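Local coordinates for protein replicative DNA helicase (Nostoc punctiforme, PDB 4O1R) that is an intein that probably excises itself from its helicase precursor and joins the flanking sequences by protein splicing, at residues G3-D8 with G74-L79; V33-E38 with L130-A135; I47-F52 with T126-H131; K57-L62 with G118-F123. One frame throughout, in Å; residues are numbered along the deposited sequence.

The four contacts tie the N-terminal segment and distant strands of an all-beta intein together. Interactions 1 and 4 are neighbours, their centres about 8 Å apart, and a probable hydrogen bond of 2.9 Å from Leu5 N to Phe123 O couples the N-terminal strand to the long strand 106-126. Interactions 2 and 3, with centres about 9 Å apart, share Leu130 and His131 and touch where Val33 CG2 meets Val48 CG2. Interaction 1 reaches interaction 2 through Leu5 and Leu79. The probable splicing centre lies around interaction 1, with the C-terminal Asn142 bonded to the segment 126-131 of interaction 3. The Trp34 side chain of interaction 2 is about 9 Å from a bound sodium ion.

Interaction 1. Residues G3-D8 with G74-L79; sequences GALAGD and GNHKFL. Unlike the reference sequence in segment 3-8: Ala4 (reference Cys).
A buried histidine-to-backbone contact joins His76 to the N-terminal segment at Ala4 and Leu5, close to the centre of the chain. It links the start of the short strand 5-6 to the loop that leads into strand 77-80. The ring nitrogen His76 ND1 donates a nearly straight hydrogen bond of 3.2 Å to Ala4 O, with an N-H...O angle of 171°. The oxygen lies close to the plane of the imidazole, at its edge, whereas the donor stands above the plane of the carbonyl group. The backbone nitrogen of Ala4 is engaged elsewhere, by Thr73 OG1, which also bonds Asn75 OD1. Thr73 thus ties together the two segments that His76 bridges. Gly3 packs closely here too, its CA 3.3 Å from Asn75 OD1.

Leu5 adds an apolar contact. Its CG is anti to the carbonyl carbon (chi1 -62°), and the branch reaches the ring obliquely, CD2 coming within 3.7 Å of His76 ND1 and CG within 3.8 Å of His76 CE1. The two side chains cross at about a right angle. Val140 touches the histidine as well. An alanine in place of His76 would probably leave Ala4 O without this donor and open a gap beside the Leu5 branch.

Ala4 is a substitution for the reference cysteine, so the nucleophile expected at the first residue of an intein is absent. Thr73 and His76, three residues apart, match the TXXH motif of inteins, and their grip on the backbone around Ala4 is consistent with the N-terminal splice site of the Hint fold.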
loop_
_atom_site.group_PDB
_atom_site.type_symbol
_atom_site.label_atom_id
_atom_site.label_comp_id
_atom_site.label_asym_id
_atom_site.label_seq_id
_atom_site.Cartn_x
_atom_site.Cartn_y
_atom_site.Cartn_z
ATOM N N GLY A 3 8.798 5.631 -3.356
ATOM C CA GLY A 3 8.864 4.656 -2.288
ATOM C C GLY A 3 8.472 3.266 -2.745
ATOM O O GLY A 3 8.058 3.056 -3.893
ATOM N N ALA A 4 8.589 2.311 -1.836
ATOM C CA ALA A 4 8.437 0.910 -2.206
ATOM C C ALA A 4 8.080 0.069 -0.990
ATOM O O ALA A 4 7.995 0.582 0.138
ATOM C CB ALA A 4 9.696 0.410 -2.911
ATOM N N LEU A 5 7.852 -1.214 -1.233
ATOM C CA LEU A 5 7.318 -2.142 -0.233
ATOM C C LEU A 5 8.130 -3.403 -0.144
ATOM O O LEU A 5 8.743 -3.839 -1.126
ATOM C CB LEU A 5 5.885 -2.550 -0.601
ATOM C CG LEU A 5 4.845 -1.437 -0.657
ATOM C CD1 LEU A 5 3.550 -2.024 -1.195
ATOM C CD2 LEU A 5 4.628 -0.832 0.733
ATOM N N ALA A 6 8.074 -4.049 1.014
ATOM C CA ALA A 6 8.675 -5.385 1.145
ATOM C C ALA A 6 8.065 -6.339 0.117
ATOM O O ALA A 6 6.883 -6.233 -0.230
ATOM C CB ALA A 6 8.468 -5.929 2.554
ATOM N N GLY A 7 8.878 -7.280 -0.354
ATOM C CA GLY A 7 8.446 -8.229 -1.389
ATOM C C GLY A 7 7.290 -9.135 -1.023
ATOM O O GLY A 7 6.556 -9.590 -1.917
ATOM N N ASP A 8 7.096 -9.372 0.278
ATOM C CA ASP A 8 6.006 -10.231 0.727
ATOM C C ASP A 8 4.689 -9.486 0.909
ATOM O O ASP A 8 3.684 -10.089 1.270
ATOM C CB ASP A 8 6.367 -11.028 1.996
ATOM C CG ASP A 8 6.738 -10.160 3.171
ATOM O OD1 ASP A 8 7.043 -8.968 2.985
ATOM O OD2 ASP A 8 6.764 -10.705 4.299
ATOM N N GLY A 74 10.630 4.656 4.071
ATOM C CA GLY A 74 10.277 5.849 4.822
ATOM C C GLY A 74 9.546 6.882 3.986
ATOM O O GLY A 74 8.752 7.659 4.513
ATOM N N ASN A 75 9.832 6.919 2.689
ATOM C CA ASN A 75 9.186 7.872 1.802
ATOM C C ASN A 75 7.873 7.381 1.208
ATOM O O ASN A 75 7.239 8.117 0.459
ATOM C CB ASN A 75 10.141 8.341 0.682
ATOM C CG ASN A 75 10.606 7.224 -0.240
ATOM O OD1 ASN A 75 10.633 6.047 0.124
ATOM N ND2 ASN A 75 11.009 7.611 -1.447
ATOM N N HIS A 76 7.460 6.149 1.505
ATOM C CA HIS A 76 6.195 5.695 0.951
ATOM C C HIS A 76 5.036 6.417 1.605
ATOM O O HIS A 76 5.001 6.537 2.824
ATOM C CB HIS A 76 6.001 4.191 1.101
ATOM C CG HIS A 76 5.202 3.609 -0.014
ATOM N ND1 HIS A 76 5.593 2.490 -0.709
ATOM C CD2 HIS A 76 4.053 4.032 -0.596
ATOM C CE1 HIS A 76 4.720 2.249 -1.676
ATOM N NE2 HIS A 76 3.769 3.157 -1.614
ATOM N N LYS A 77 4.086 6.861 0.795
ATOM C CA LYS A 77 2.964 7.663 1.306
ATOM C C LYS A 77 1.713 6.829 1.599
ATOM O O LYS A 77 1.387 5.861 0.895
ATOM C CB LYS A 77 2.628 8.819 0.360
ATOM C CG LYS A 77 3.739 9.887 0.278
ATOM C CD LYS A 77 3.301 11.120 -0.502
ATOM C CE LYS A 77 4.393 12.176 -0.491
ATOM N NZ LYS A 77 3.936 13.451 -1.091
ATOM N N PHE A 78 1.049 7.232 2.678
ATOM C CA PHE A 78 -0.205 6.666 3.170
ATOM C C PHE A 78 -1.202 7.805 3.312
ATOM O O PHE A 78 -0.805 8.971 3.398
ATOM C CB PHE A 78 0.028 5.997 4.524
ATOM C CG PHE A 78 0.943 4.810 4.437
ATOM C CD1 PHE A 78 2.325 4.978 4.413
ATOM C CD2 PHE A 78 0.430 3.521 4.339
ATOM C CE1 PHE A 78 3.172 3.884 4.304
ATOM C CE2 PHE A 78 1.281 2.423 4.238
ATOM C CZ PHE A 78 2.650 2.612 4.217
ATOM N N LEU A 79 -2.495 7.488 3.319
ATOM C CA LEU A 79 -3.498 8.552 3.307
ATOM C C LEU A 79 -4.023 8.853 4.706
ATOM O O LEU A 79 -4.558 7.967 5.383
ATOM C CB LEU A 79 -4.663 8.172 2.387
ATOM C CG LEU A 79 -5.765 9.235 2.266
ATOM C CD1 LEU A 79 -5.229 10.555 1.739
ATOM C CD2 LEU A 79 -6.885 8.729 1.380
#

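Interaction 2. Residues V33-E38 with L130-A135; sequences VWALNE and LHNFVA
Leu130 opens the contact by laying its CD1 methyl 3.9 Å from Ala35 CB, while CD2 of the same leucine approaches Asn37 CA. After His131, Asn132 makes a two-point connection. Its CG lies between the backbone N and the carbonyl carbon (chi1 78°), and the amide beyond it grips the backbone of Leu36. OD1 of Asn132 accepts from Leu36 N at 2.8 Å, the donor lying on a lone pair in the amide plane, and ND2 of Asn132 donates to Leu36 O at 2.9 Å. Both bonds are almost straight, so the pair fixes the rotation of the amide and imitates a bond pair between strands. A weak bond from the same ND2 to Leu130 O adds to the grip. The backbone oxygen of Asn132, in contrast, is buried here without a polar partner and sits against Ala35 CB.

Next, Phe133 sets its CB 3.9 Å from Val33 CG2, and its CA makes a bent CA-H...O contact with Trp34 O. That oxygen also accepts from Val134 N at 2.9 Å, while Val134 CG2 packs on Trp34 CB. One water takes a bond from Trp34 N, a weak one, and donates to Val134 O.

The axes of the short segments 33-37 and 132-135 approach to 4.6 Å, with 125° between their directions. No helix is present. Strand 31-37 pairs with strand 42-55, while strand 132-135 is an outermost member of a four-stranded sheet, beside strand 138-141, whose Ile139 touches Leu36 and Asn132.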
loop_
_atom_site.group_PDB
_atom_site.type_symbol
_atom_site.label_atom_id
_atom_site.label_comp_id
_atom_site.label_asym_id
_atom_site.label_seq_id
_atom_site.Cartn_x
_atom_site.Cartn_y
_atom_site.Cartn_z
ATOM N N VAL A 33 -5.802 -4.575 -9.810
ATOM C CA VAL A 33 -5.761 -4.663 -8.353
ATOM C C VAL A 33 -6.807 -3.689 -7.797
ATOM O O VAL A 33 -7.491 -3.008 -8.564
ATOM C CB VAL A 33 -4.338 -4.375 -7.799
ATOM C CG1 VAL A 33 -3.329 -5.342 -8.421
ATOM C CG2 VAL A 33 -3.917 -2.932 -8.068
ATOM N N TRP A 34 -6.942 -3.626 -6.475
ATOM C CA TRP A 34 -7.833 -2.637 -5.866
ATOM C C TRP A 34 -7.095 -1.344 -5.562
ATOM O O TRP A 34 -5.931 -1.364 -5.167
ATOM C CB TRP A 34 -8.484 -3.179 -4.592
ATOM C CG TRP A 34 -9.457 -4.252 -4.895
ATOM C CD1 TRP A 34 -9.277 -5.594 -4.719
ATOM C CD2 TRP A 34 -10.751 -4.088 -5.481
ATOM N NE1 TRP A 34 -10.394 -6.277 -5.137
ATOM C CE2 TRP A 34 -11.311 -5.379 -5.618
ATOM C CE3 TRP A 34 -11.498 -2.977 -5.899
ATOM C CZ2 TRP A 34 -12.583 -5.587 -6.155
ATOM C CZ3 TRP A 34 -12.766 -3.190 -6.438
ATOM C CH2 TRP A 34 -13.293 -4.484 -6.554
ATOM N N ALA A 35 -7.788 -0.229 -5.756
ATOM C CA ALA A 35 -7.240 1.099 -5.477
ATOM C C ALA A 35 -8.340 2.025 -5.007
ATOM O O ALA A 35 -9.525 1.780 -5.226
ATOM C CB ALA A 35 -6.573 1.676 -6.719
ATOM N N LEU A 36 -7.939 3.114 -4.377
ATOM C CA LEU A 36 -8.899 4.085 -3.898
ATOM C C LEU A 36 -9.164 5.164 -4.943
ATOM O O LEU A 36 -8.231 5.773 -5.467
ATOM C CB LEU A 36 -8.359 4.730 -2.619
ATOM C CG LEU A 36 -9.227 5.837 -2.009
ATOM C CD1 LEU A 36 -10.510 5.291 -1.415
ATOM C CD2 LEU A 36 -8.417 6.573 -0.958
ATOM N N ASN A 37 -10.437 5.383 -5.247
ATOM C CA ASN A 37 -10.839 6.596 -5.954
ATOM C C ASN A 37 -11.066 7.682 -4.900
ATOM O O ASN A 37 -12.016 7.613 -4.139
ATOM C CB ASN A 37 -12.101 6.348 -6.789
ATOM C CG ASN A 37 -12.556 7.578 -7.540
ATOM O OD1 ASN A 37 -12.246 8.706 -7.155
ATOM N ND2 ASN A 37 -13.298 7.366 -8.622
ATOM N N GLU A 38 -10.171 8.665 -4.846
ATOM C CA GLU A 38 -10.215 9.685 -3.798
ATOM C C GLU A 38 -11.393 10.649 -3.895
ATOM O O GLU A 38 -11.762 11.287 -2.907
ATOM C CB GLU A 38 -8.914 10.473 -3.779
ATOM C CG GLU A 38 -7.920 9.995 -2.765
ATOM C CD GLU A 38 -6.915 11.074 -2.447
ATOM O OE1 GLU A 38 -7.140 11.845 -1.479
ATOM O OE2 GLU A 38 -5.925 11.171 -3.196
ATOM N N LEU A 130 -5.230 5.868 -10.962
ATOM C CA LEU A 130 -5.480 6.364 -9.616
ATOM C C LEU A 130 -4.219 6.598 -8.771
ATOM O O LEU A 130 -4.291 7.227 -7.713
ATOM C CB LEU A 130 -6.454 5.409 -8.906
ATOM C CG LEU A 130 -7.862 5.334 -9.515
ATOM C CD1 LEU A 130 -8.657 4.194 -8.923
ATOM C CD2 LEU A 130 -8.601 6.653 -9.306
ATOM N N HIS A 131 -3.076 6.089 -9.239
ATOM C CA HIS A 131 -1.758 6.299 -8.607
ATOM C C HIS A 131 -1.650 5.776 -7.169
ATOM O O HIS A 131 -0.838 6.258 -6.383
ATOM C CB HIS A 131 -1.333 7.776 -8.675
ATOM C CG HIS A 131 -1.411 8.364 -10.051
ATOM N ND1 HIS A 131 -0.542 8.011 -11.061
ATOM C CD2 HIS A 131 -2.256 9.280 -10.582
ATOM C CE1 HIS A 131 -0.845 8.690 -12.154
ATOM N NE2 HIS A 131 -1.886 9.460 -11.892
ATOM N N ASN A 132 -2.447 4.764 -6.844
ATOM C CA ASN A 132 -2.400 4.135 -5.527
ATOM C C ASN A 132 -2.908 2.720 -5.648
ATOM O O ASN A 132 -3.474 2.336 -6.673
ATOM C CB ASN A 132 -3.186 4.944 -4.467
ATOM C CG ASN A 132 -4.703 4.755 -4.562
ATOM O OD1 ASN A 132 -5.258 3.766 -4.078
ATOM N ND2 ASN A 132 -5.376 5.731 -5.156
ATOM N N PHE A 133 -2.674 1.924 -4.623
ATOM C CA PHE A 133 -3.223 0.583 -4.611
ATOM C C PHE A 133 -3.290 0.078 -3.190
ATOM O O PHE A 133 -2.702 0.684 -2.277
ATOM C CB PHE A 133 -2.429 -0.384 -5.519
ATOM C CG PHE A 133 -0.975 -0.544 -5.145
ATOM C CD1 PHE A 133 -0.021 0.364 -5.616
ATOM C CD2 PHE A 133 -0.541 -1.619 -4.363
ATOM C CE1 PHE A 133 1.342 0.216 -5.287
ATOM C CE2 PHE A 133 0.813 -1.775 -4.035
ATOM C CZ PHE A 133 1.751 -0.855 -4.493
ATOM N N VAL A 134 -4.013 -1.021 -3.011
ATOM C CA VAL A 134 -4.117 -1.677 -1.715
ATOM C C VAL A 134 -3.053 -2.761 -1.581
ATOM O O VAL A 134 -2.951 -3.648 -2.428
ATOM C CB VAL A 134 -5.520 -2.276 -1.500
ATOM C CG1 VAL A 134 -5.586 -2.969 -0.148
ATOM C CG2 VAL A 134 -6.594 -1.201 -1.636
ATOM N N ALA A 135 -2.259 -2.685 -0.515
ATOM C CA ALA A 135 -1.249 -3.689 -0.207
ATOM C C ALA A 135 -1.361 -4.052 1.262
ATOM O O ALA A 135 -1.455 -3.161 2.119
ATOM C CB ALA A 135 0.138 -3.173 -0.532
HETATM O O HOH W 1 -4.924 -4.846 -4.115
#

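Interaction 3. Residues I47-F52 with T126-H131; sequences IVSNAF and TVPGLH
Backbone hydrogen bonds between Thr126 and its partners Ser49 and Asn50 carry this contact. Ser49 N donates to Thr126 O at 2.9 Å, approaching nearly along the C=O axis, and Thr126 N gives a bond of 2.9 Å to Asn50 O. Two consecutive residues of 47-52 therefore face a single residue of the partner, where the long strand 42-55 is interrupted.

The second kind of link is between hydroxyls. Ser49 OG and Thr126 OG1 are hydrogen-bonded, and either could be the donor; their very short spacing is doubtful, as Thr126 has a second conformer. Each hydroxyl lies between its own backbone N and carbonyl carbon (chi1 61° in Ser49, 62° in Thr126), which brings the two oxygens toward each other across the contact.

A water extends the polar link, donating to Ile47 O at 2.7 Å and accepting from Gly129 N at 3.0 Å. Beside it, the ring carbon Pro128 CD makes a van der Waals contact of 3.5 Å with the carbonyl oxygen Ile47 O.

Among apolar contacts, Val48 CG2 meets Val127 CG2 at 4.2 Å, the two side chains crossing obliquely. Phe52 turns the edge of its ring to the CG2 methyl of Thr126.

The bond of Val127 N to Asn142 OD1 connects the loop to the C-terminal residue. The chemistry implies a mainly polar, partly exposed clasp: backbone bonds, a hydroxyl pair and a water hold the loop 126-131, and the buried Val48 and Val127 meet by their CG2 methyls.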
loop_
_atom_site.group_PDB
_atom_site.type_symbol
_atom_site.label_atom_id
_atom_site.label_comp_id
_atom_site.label_asym_id
_atom_site.label_seq_id
_atom_site.Cartn_x
_atom_site.Cartn_y
_atom_site.Cartn_z
ATOM N N ILE A 47 -5.853 -0.813 -13.133
ATOM C CA ILE A 47 -4.841 -1.512 -13.922
ATOM C C ILE A 47 -3.411 -1.143 -13.510
ATOM O O ILE A 47 -3.069 0.033 -13.328
ATOM C CB ILE A 47 -5.043 -1.283 -15.449
ATOM C CG1 ILE A 47 -6.385 -1.872 -15.891
ATOM C CG2 ILE A 47 -3.864 -1.857 -16.267
ATOM C CD1 ILE A 47 -6.508 -3.381 -15.762
ATOM N N VAL A 48 -2.582 -2.166 -13.366
ATOM C CA VAL A 48 -1.167 -2.013 -13.088
ATOM C C VAL A 48 -0.396 -2.101 -14.400
ATOM O O VAL A 48 -0.541 -3.075 -15.139
ATOM C CB VAL A 48 -0.689 -3.123 -12.125
ATOM C CG1 VAL A 48 0.823 -3.085 -11.939
ATOM C CG2 VAL A 48 -1.407 -3.012 -10.785
ATOM N N SER A 49 0.411 -1.078 -14.683
ATOM C CA SER A 49 1.191 -1.020 -15.921
ATOM C C SER A 49 2.630 -1.519 -15.796
ATOM O O SER A 49 3.285 -1.789 -16.802
ATOM C CB SER A 49 1.219 0.419 -16.445
ATOM O OG SER A 49 1.825 1.283 -15.498
ATOM N N ASN A 50 3.133 -1.611 -14.568
ATOM C CA ASN A 50 4.529 -1.989 -14.334
ATOM C C ASN A 50 4.660 -2.479 -12.900
ATOM O O ASN A 50 4.023 -1.925 -12.006
ATOM C CB ASN A 50 5.457 -0.776 -14.558
ATOM C CG ASN A 50 6.897 -1.169 -14.847
ATOM O OD1 ASN A 50 7.188 -2.306 -15.217
ATOM N ND2 ASN A 50 7.809 -0.206 -14.700
ATOM N N ALA A 51 5.496 -3.491 -12.695
ATOM C CA ALA A 51 5.830 -4.004 -11.361
ATOM C C ALA A 51 7.321 -4.264 -11.356
ATOM O O ALA A 51 7.832 -4.923 -12.257
ATOM C CB ALA A 51 5.057 -5.288 -11.063
ATOM N N PHE A 52 8.027 -3.736 -10.350
ATOM C CA PHE A 52 9.487 -3.670 -10.440
ATOM C C PHE A 52 10.144 -3.574 -9.072
ATOM O O PHE A 52 9.539 -3.100 -8.108
ATOM C CB PHE A 52 9.896 -2.454 -11.296
ATOM C CG PHE A 52 9.243 -1.172 -10.863
ATOM C CD1 PHE A 52 7.984 -0.801 -11.354
ATOM C CD2 PHE A 52 9.874 -0.325 -9.954
ATOM C CE1 PHE A 52 7.371 0.366 -10.934
ATOM C CE2 PHE A 52 9.270 0.854 -9.530
ATOM C CZ PHE A 52 8.015 1.206 -10.026
ATOM N N THR A 126 3.221 0.470 -10.669
ATOM C CA THR A 126 2.713 1.707 -11.271
ATOM C C THR A 126 1.255 1.507 -11.639
ATOM O O THR A 126 0.907 0.547 -12.347
ATOM C CB THR A 126 3.507 2.079 -12.518
ATOM O OG1 THR A 126 3.379 1.053 -13.503
ATOM C CG2 THR A 126 4.959 2.254 -12.172
ATOM N N VAL A 127 0.419 2.408 -11.132
ATOM C CA VAL A 127 -1.021 2.404 -11.376
ATOM C C VAL A 127 -1.350 3.750 -12.049
ATOM O O VAL A 127 -1.602 4.748 -11.368
ATOM C CB VAL A 127 -1.808 2.201 -10.056
ATOM C CG1 VAL A 127 -3.312 2.204 -10.294
ATOM C CG2 VAL A 127 -1.371 0.903 -9.347
ATOM N N PRO A 128 -1.337 3.781 -13.392
ATOM C CA PRO A 128 -1.392 5.091 -14.061
ATOM C C PRO A 128 -2.691 5.860 -13.894
ATOM O O PRO A 128 -2.695 7.076 -14.086
ATOM C CB PRO A 128 -1.145 4.756 -15.533
ATOM C CG PRO A 128 -1.406 3.318 -15.672
ATOM C CD PRO A 128 -1.102 2.685 -14.347
ATOM N N GLY A 129 -3.782 5.196 -13.529
ATOM C CA GLY A 129 -5.039 5.931 -13.351
ATOM C C GLY A 129 -5.088 6.657 -12.017
ATOM O O GLY A 129 -4.982 7.884 -11.939
ATOM N N LEU A 130 -5.230 5.868 -10.962
ATOM C CA LEU A 130 -5.480 6.364 -9.616
ATOM C C LEU A 130 -4.219 6.598 -8.771
ATOM O O LEU A 130 -4.291 7.227 -7.713
ATOM C CB LEU A 130 -6.454 5.409 -8.906
ATOM C CG LEU A 130 -7.862 5.334 -9.515
ATOM C CD1 LEU A 130 -8.657 4.194 -8.923
ATOM C CD2 LEU A 130 -8.601 6.653 -9.306
ATOM N N HIS A 131 -3.076 6.089 -9.239
ATOM C CA HIS A 131 -1.758 6.299 -8.607
ATOM C C HIS A 131 -1.650 5.776 -7.169
ATOM O O HIS A 131 -0.838 6.258 -6.383
ATOM C CB HIS A 131 -1.333 7.776 -8.675
ATOM C CG HIS A 131 -1.411 8.364 -10.051
ATOM N ND1 HIS A 131 -0.542 8.011 -11.061
ATOM C CD2 HIS A 131 -2.256 9.280 -10.582
ATOM C CE1 HIS A 131 -0.845 8.690 -12.154
ATOM N NE2 HIS A 131 -1.886 9.460 -11.892
HETATM O O HOH W 2 -4.445 2.306 -13.776
#

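Interaction 4. Residues K57-L62 with G118-F123; sequences KPLFTL and GEEEVF
Leu59 and Val122 pack side by side, running in opposite directions, with Leu59 CD2 only 3.5 Å from Val122 CG1. Leu59 has its CG anti to the carbonyl carbon (chi1 -75°), from where the branch spreads over two partners: CD2 goes to the valine, and CD1 lies 3.8 Å from Glu120 CB. In Val122, CG1 is likewise anti to its carbonyl carbon (chi1 -67°), and the other methyl, CG2, turns to Lys57 CB at 3.8 Å. The lysine crosses it at about a right angle. Glu120 stretches out beyond CG, its aliphatic part crossing Leu59 at about a right angle, against CD1, and its carboxylate forms a salt bridge with Arg71. An alanine in place of Leu59 would probably open a gap beside Val122 CG1 and leave the aliphatic part of Glu120 without its apolar neighbour.

The backbones meet as an antiparallel pair. Lys57 and Glu120 form a hydrogen-bonded pair, with Lys57 N to Glu120 O at 3.0 Å and Glu120 N to Lys57 O at 3.2 Å. Pro58 and Glu119 make the adjoining non-hydrogen-bonded pair, and Leu59 N follows with a bond of 2.8 Å to Gly118 O. The axes of these short segments are steeply inclined at 112°.

Ala4 touches Val122, bringing the N-terminal segment against this junction. Strand 57-64 thus joins the long strand 106-126, which pairs with several others in turn, an arrangement in keeping with the all-beta Hint fold of inteins.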
loop_
_atom_site.group_PDB
_atom_site.type_symbol
_atom_site.label_atom_id
_atom_site.label_comp_id
_atom_site.label_asym_id
_atom_site.label_seq_id
_atom_site.Cartn_x
_atom_site.Cartn_y
_atom_site.Cartn_z
ATOM N N LYS A 57 16.576 -1.323 0.202
ATOM C CA LYS A 57 16.332 -0.073 0.918
ATOM C C LYS A 57 15.897 -0.359 2.349
ATOM O O LYS A 57 15.433 -1.461 2.655
ATOM C CB LYS A 57 15.249 0.749 0.193
ATOM C CG LYS A 57 15.794 1.276 -1.135
ATOM C CD LYS A 57 14.806 2.127 -1.884
ATOM C CE LYS A 57 15.150 2.170 -3.360
ATOM N NZ LYS A 57 16.429 2.872 -3.628
ATOM N N PRO A 58 16.013 0.643 3.235
ATOM C CA PRO A 58 15.515 0.504 4.609
ATOM C C PRO A 58 13.994 0.423 4.665
ATOM O O PRO A 58 13.293 1.126 3.929
ATOM C CB PRO A 58 16.024 1.782 5.308
ATOM C CG PRO A 58 17.061 2.368 4.394
ATOM C CD PRO A 58 16.643 1.960 3.016
ATOM N N LEU A 59 13.503 -0.459 5.523
ATOM C CA LEU A 59 12.076 -0.683 5.712
ATOM C C LEU A 59 11.649 -0.353 7.124
ATOM O O LEU A 59 12.409 -0.580 8.080
ATOM C CB LEU A 59 11.721 -2.150 5.433
ATOM C CG LEU A 59 11.683 -2.554 3.962
ATOM C CD1 LEU A 59 11.569 -4.056 3.824
ATOM C CD2 LEU A 59 10.544 -1.840 3.228
ATOM N N PHE A 60 10.405 0.117 7.231
ATOM C CA PHE A 60 9.748 0.333 8.521
ATOM C C PHE A 60 8.477 -0.492 8.554
ATOM O O PHE A 60 7.740 -0.522 7.573
ATOM C CB PHE A 60 9.397 1.814 8.696
ATOM C CG PHE A 60 10.604 2.702 8.801
ATOM C CD1 PHE A 60 11.294 3.092 7.649
ATOM C CD2 PHE A 60 11.075 3.117 10.041
ATOM C CE1 PHE A 60 12.441 3.886 7.728
ATOM C CE2 PHE A 60 12.224 3.912 10.131
ATOM C CZ PHE A 60 12.893 4.293 8.975
ATOM N N THR A 61 8.230 -1.151 9.684
ATOM C CA THR A 61 6.982 -1.890 9.902
ATOM C C THR A 61 5.980 -0.974 10.575
ATOM O O THR A 61 6.242 -0.435 11.663
ATOM C CB THR A 61 7.223 -3.114 10.771
ATOM O OG1 THR A 61 8.244 -3.904 10.159
ATOM C CG2 THR A 61 5.963 -3.962 10.892
ATOM N N LEU A 62 4.848 -0.784 9.914
ATOM C CA LEU A 62 3.761 0.023 10.442
ATOM C C LEU A 62 2.615 -0.908 10.802
ATOM O O LEU A 62 2.246 -1.755 9.992
ATOM C CB LEU A 62 3.344 1.044 9.388
ATOM C CG LEU A 62 2.203 2.001 9.752
ATOM C CD1 LEU A 62 2.384 3.309 9.009
ATOM C CD2 LEU A 62 0.851 1.372 9.434
ATOM N N GLY A 118 14.929 -3.028 9.221
ATOM C CA GLY A 118 16.081 -3.503 8.461
ATOM C C GLY A 118 15.986 -3.181 6.992
ATOM O O GLY A 118 15.084 -2.479 6.555
ATOM N N GLU A 119 16.930 -3.707 6.232
ATOM C CA GLU A 119 16.990 -3.482 4.788
ATOM C C GLU A 119 16.666 -4.763 4.041
ATOM O O GLU A 119 17.109 -5.852 4.424
ATOM C CB GLU A 119 18.390 -3.002 4.375
ATOM C CG GLU A 119 18.816 -1.666 4.976
ATOM C CD GLU A 119 20.197 -1.231 4.525
ATOM O OE1 GLU A 119 20.971 -2.079 4.022
ATOM O OE2 GLU A 119 20.499 -0.030 4.675
ATOM N N GLU A 120 15.892 -4.628 2.970
ATOM C CA GLU A 120 15.573 -5.748 2.084
ATOM C C GLU A 120 15.373 -5.206 0.694
ATOM O O GLU A 120 15.230 -3.997 0.516
ATOM C CB GLU A 120 14.253 -6.429 2.491
ATOM C CG GLU A 120 14.209 -6.990 3.891
ATOM C CD GLU A 120 12.973 -7.819 4.159
ATOM O OE1 GLU A 120 12.075 -7.910 3.289
ATOM O OE2 GLU A 120 12.904 -8.389 5.262
ATOM N N GLU A 121 15.336 -6.088 -0.295
ATOM C CA GLU A 121 14.881 -5.677 -1.617
ATOM C C GLU A 121 13.426 -5.194 -1.537
ATOM O O GLU A 121 12.603 -5.772 -0.816
ATOM C CB GLU A 121 15.022 -6.810 -2.637
ATOM C CG GLU A 121 14.784 -6.330 -4.052
ATOM C CD GLU A 121 15.035 -7.380 -5.103
ATOM O OE1 GLU A 121 15.164 -8.572 -4.760
ATOM O OE2 GLU A 121 15.096 -6.990 -6.284
ATOM N N VAL A 122 13.122 -4.108 -2.245
ATOM C CA VAL A 122 11.787 -3.519 -2.193
ATOM C C VAL A 122 11.235 -3.322 -3.602
ATOM O O VAL A 122 11.992 -3.263 -4.579
ATOM C CB VAL A 122 11.757 -2.203 -1.369
ATOM C CG1 VAL A 122 12.035 -2.485 0.090
ATOM C CG2 VAL A 122 12.741 -1.195 -1.913
ATOM N N PHE A 123 9.907 -3.240 -3.688
ATOM C CA PHE A 123 9.175 -3.357 -4.947
ATOM C C PHE A 123 8.045 -2.363 -4.998
ATOM O O PHE A 123 7.511 -1.936 -3.970
ATOM C CB PHE A 123 8.593 -4.777 -5.073
ATOM C CG PHE A 123 9.630 -5.855 -5.007
ATOM C CD1 PHE A 123 10.069 -6.349 -3.776
ATOM C CD2 PHE A 123 10.187 -6.372 -6.172
ATOM C CE1 PHE A 123 11.051 -7.333 -3.704
ATOM C CE2 PHE A 123 11.160 -7.364 -6.106
ATOM C CZ PHE A 123 11.586 -7.846 -4.872
#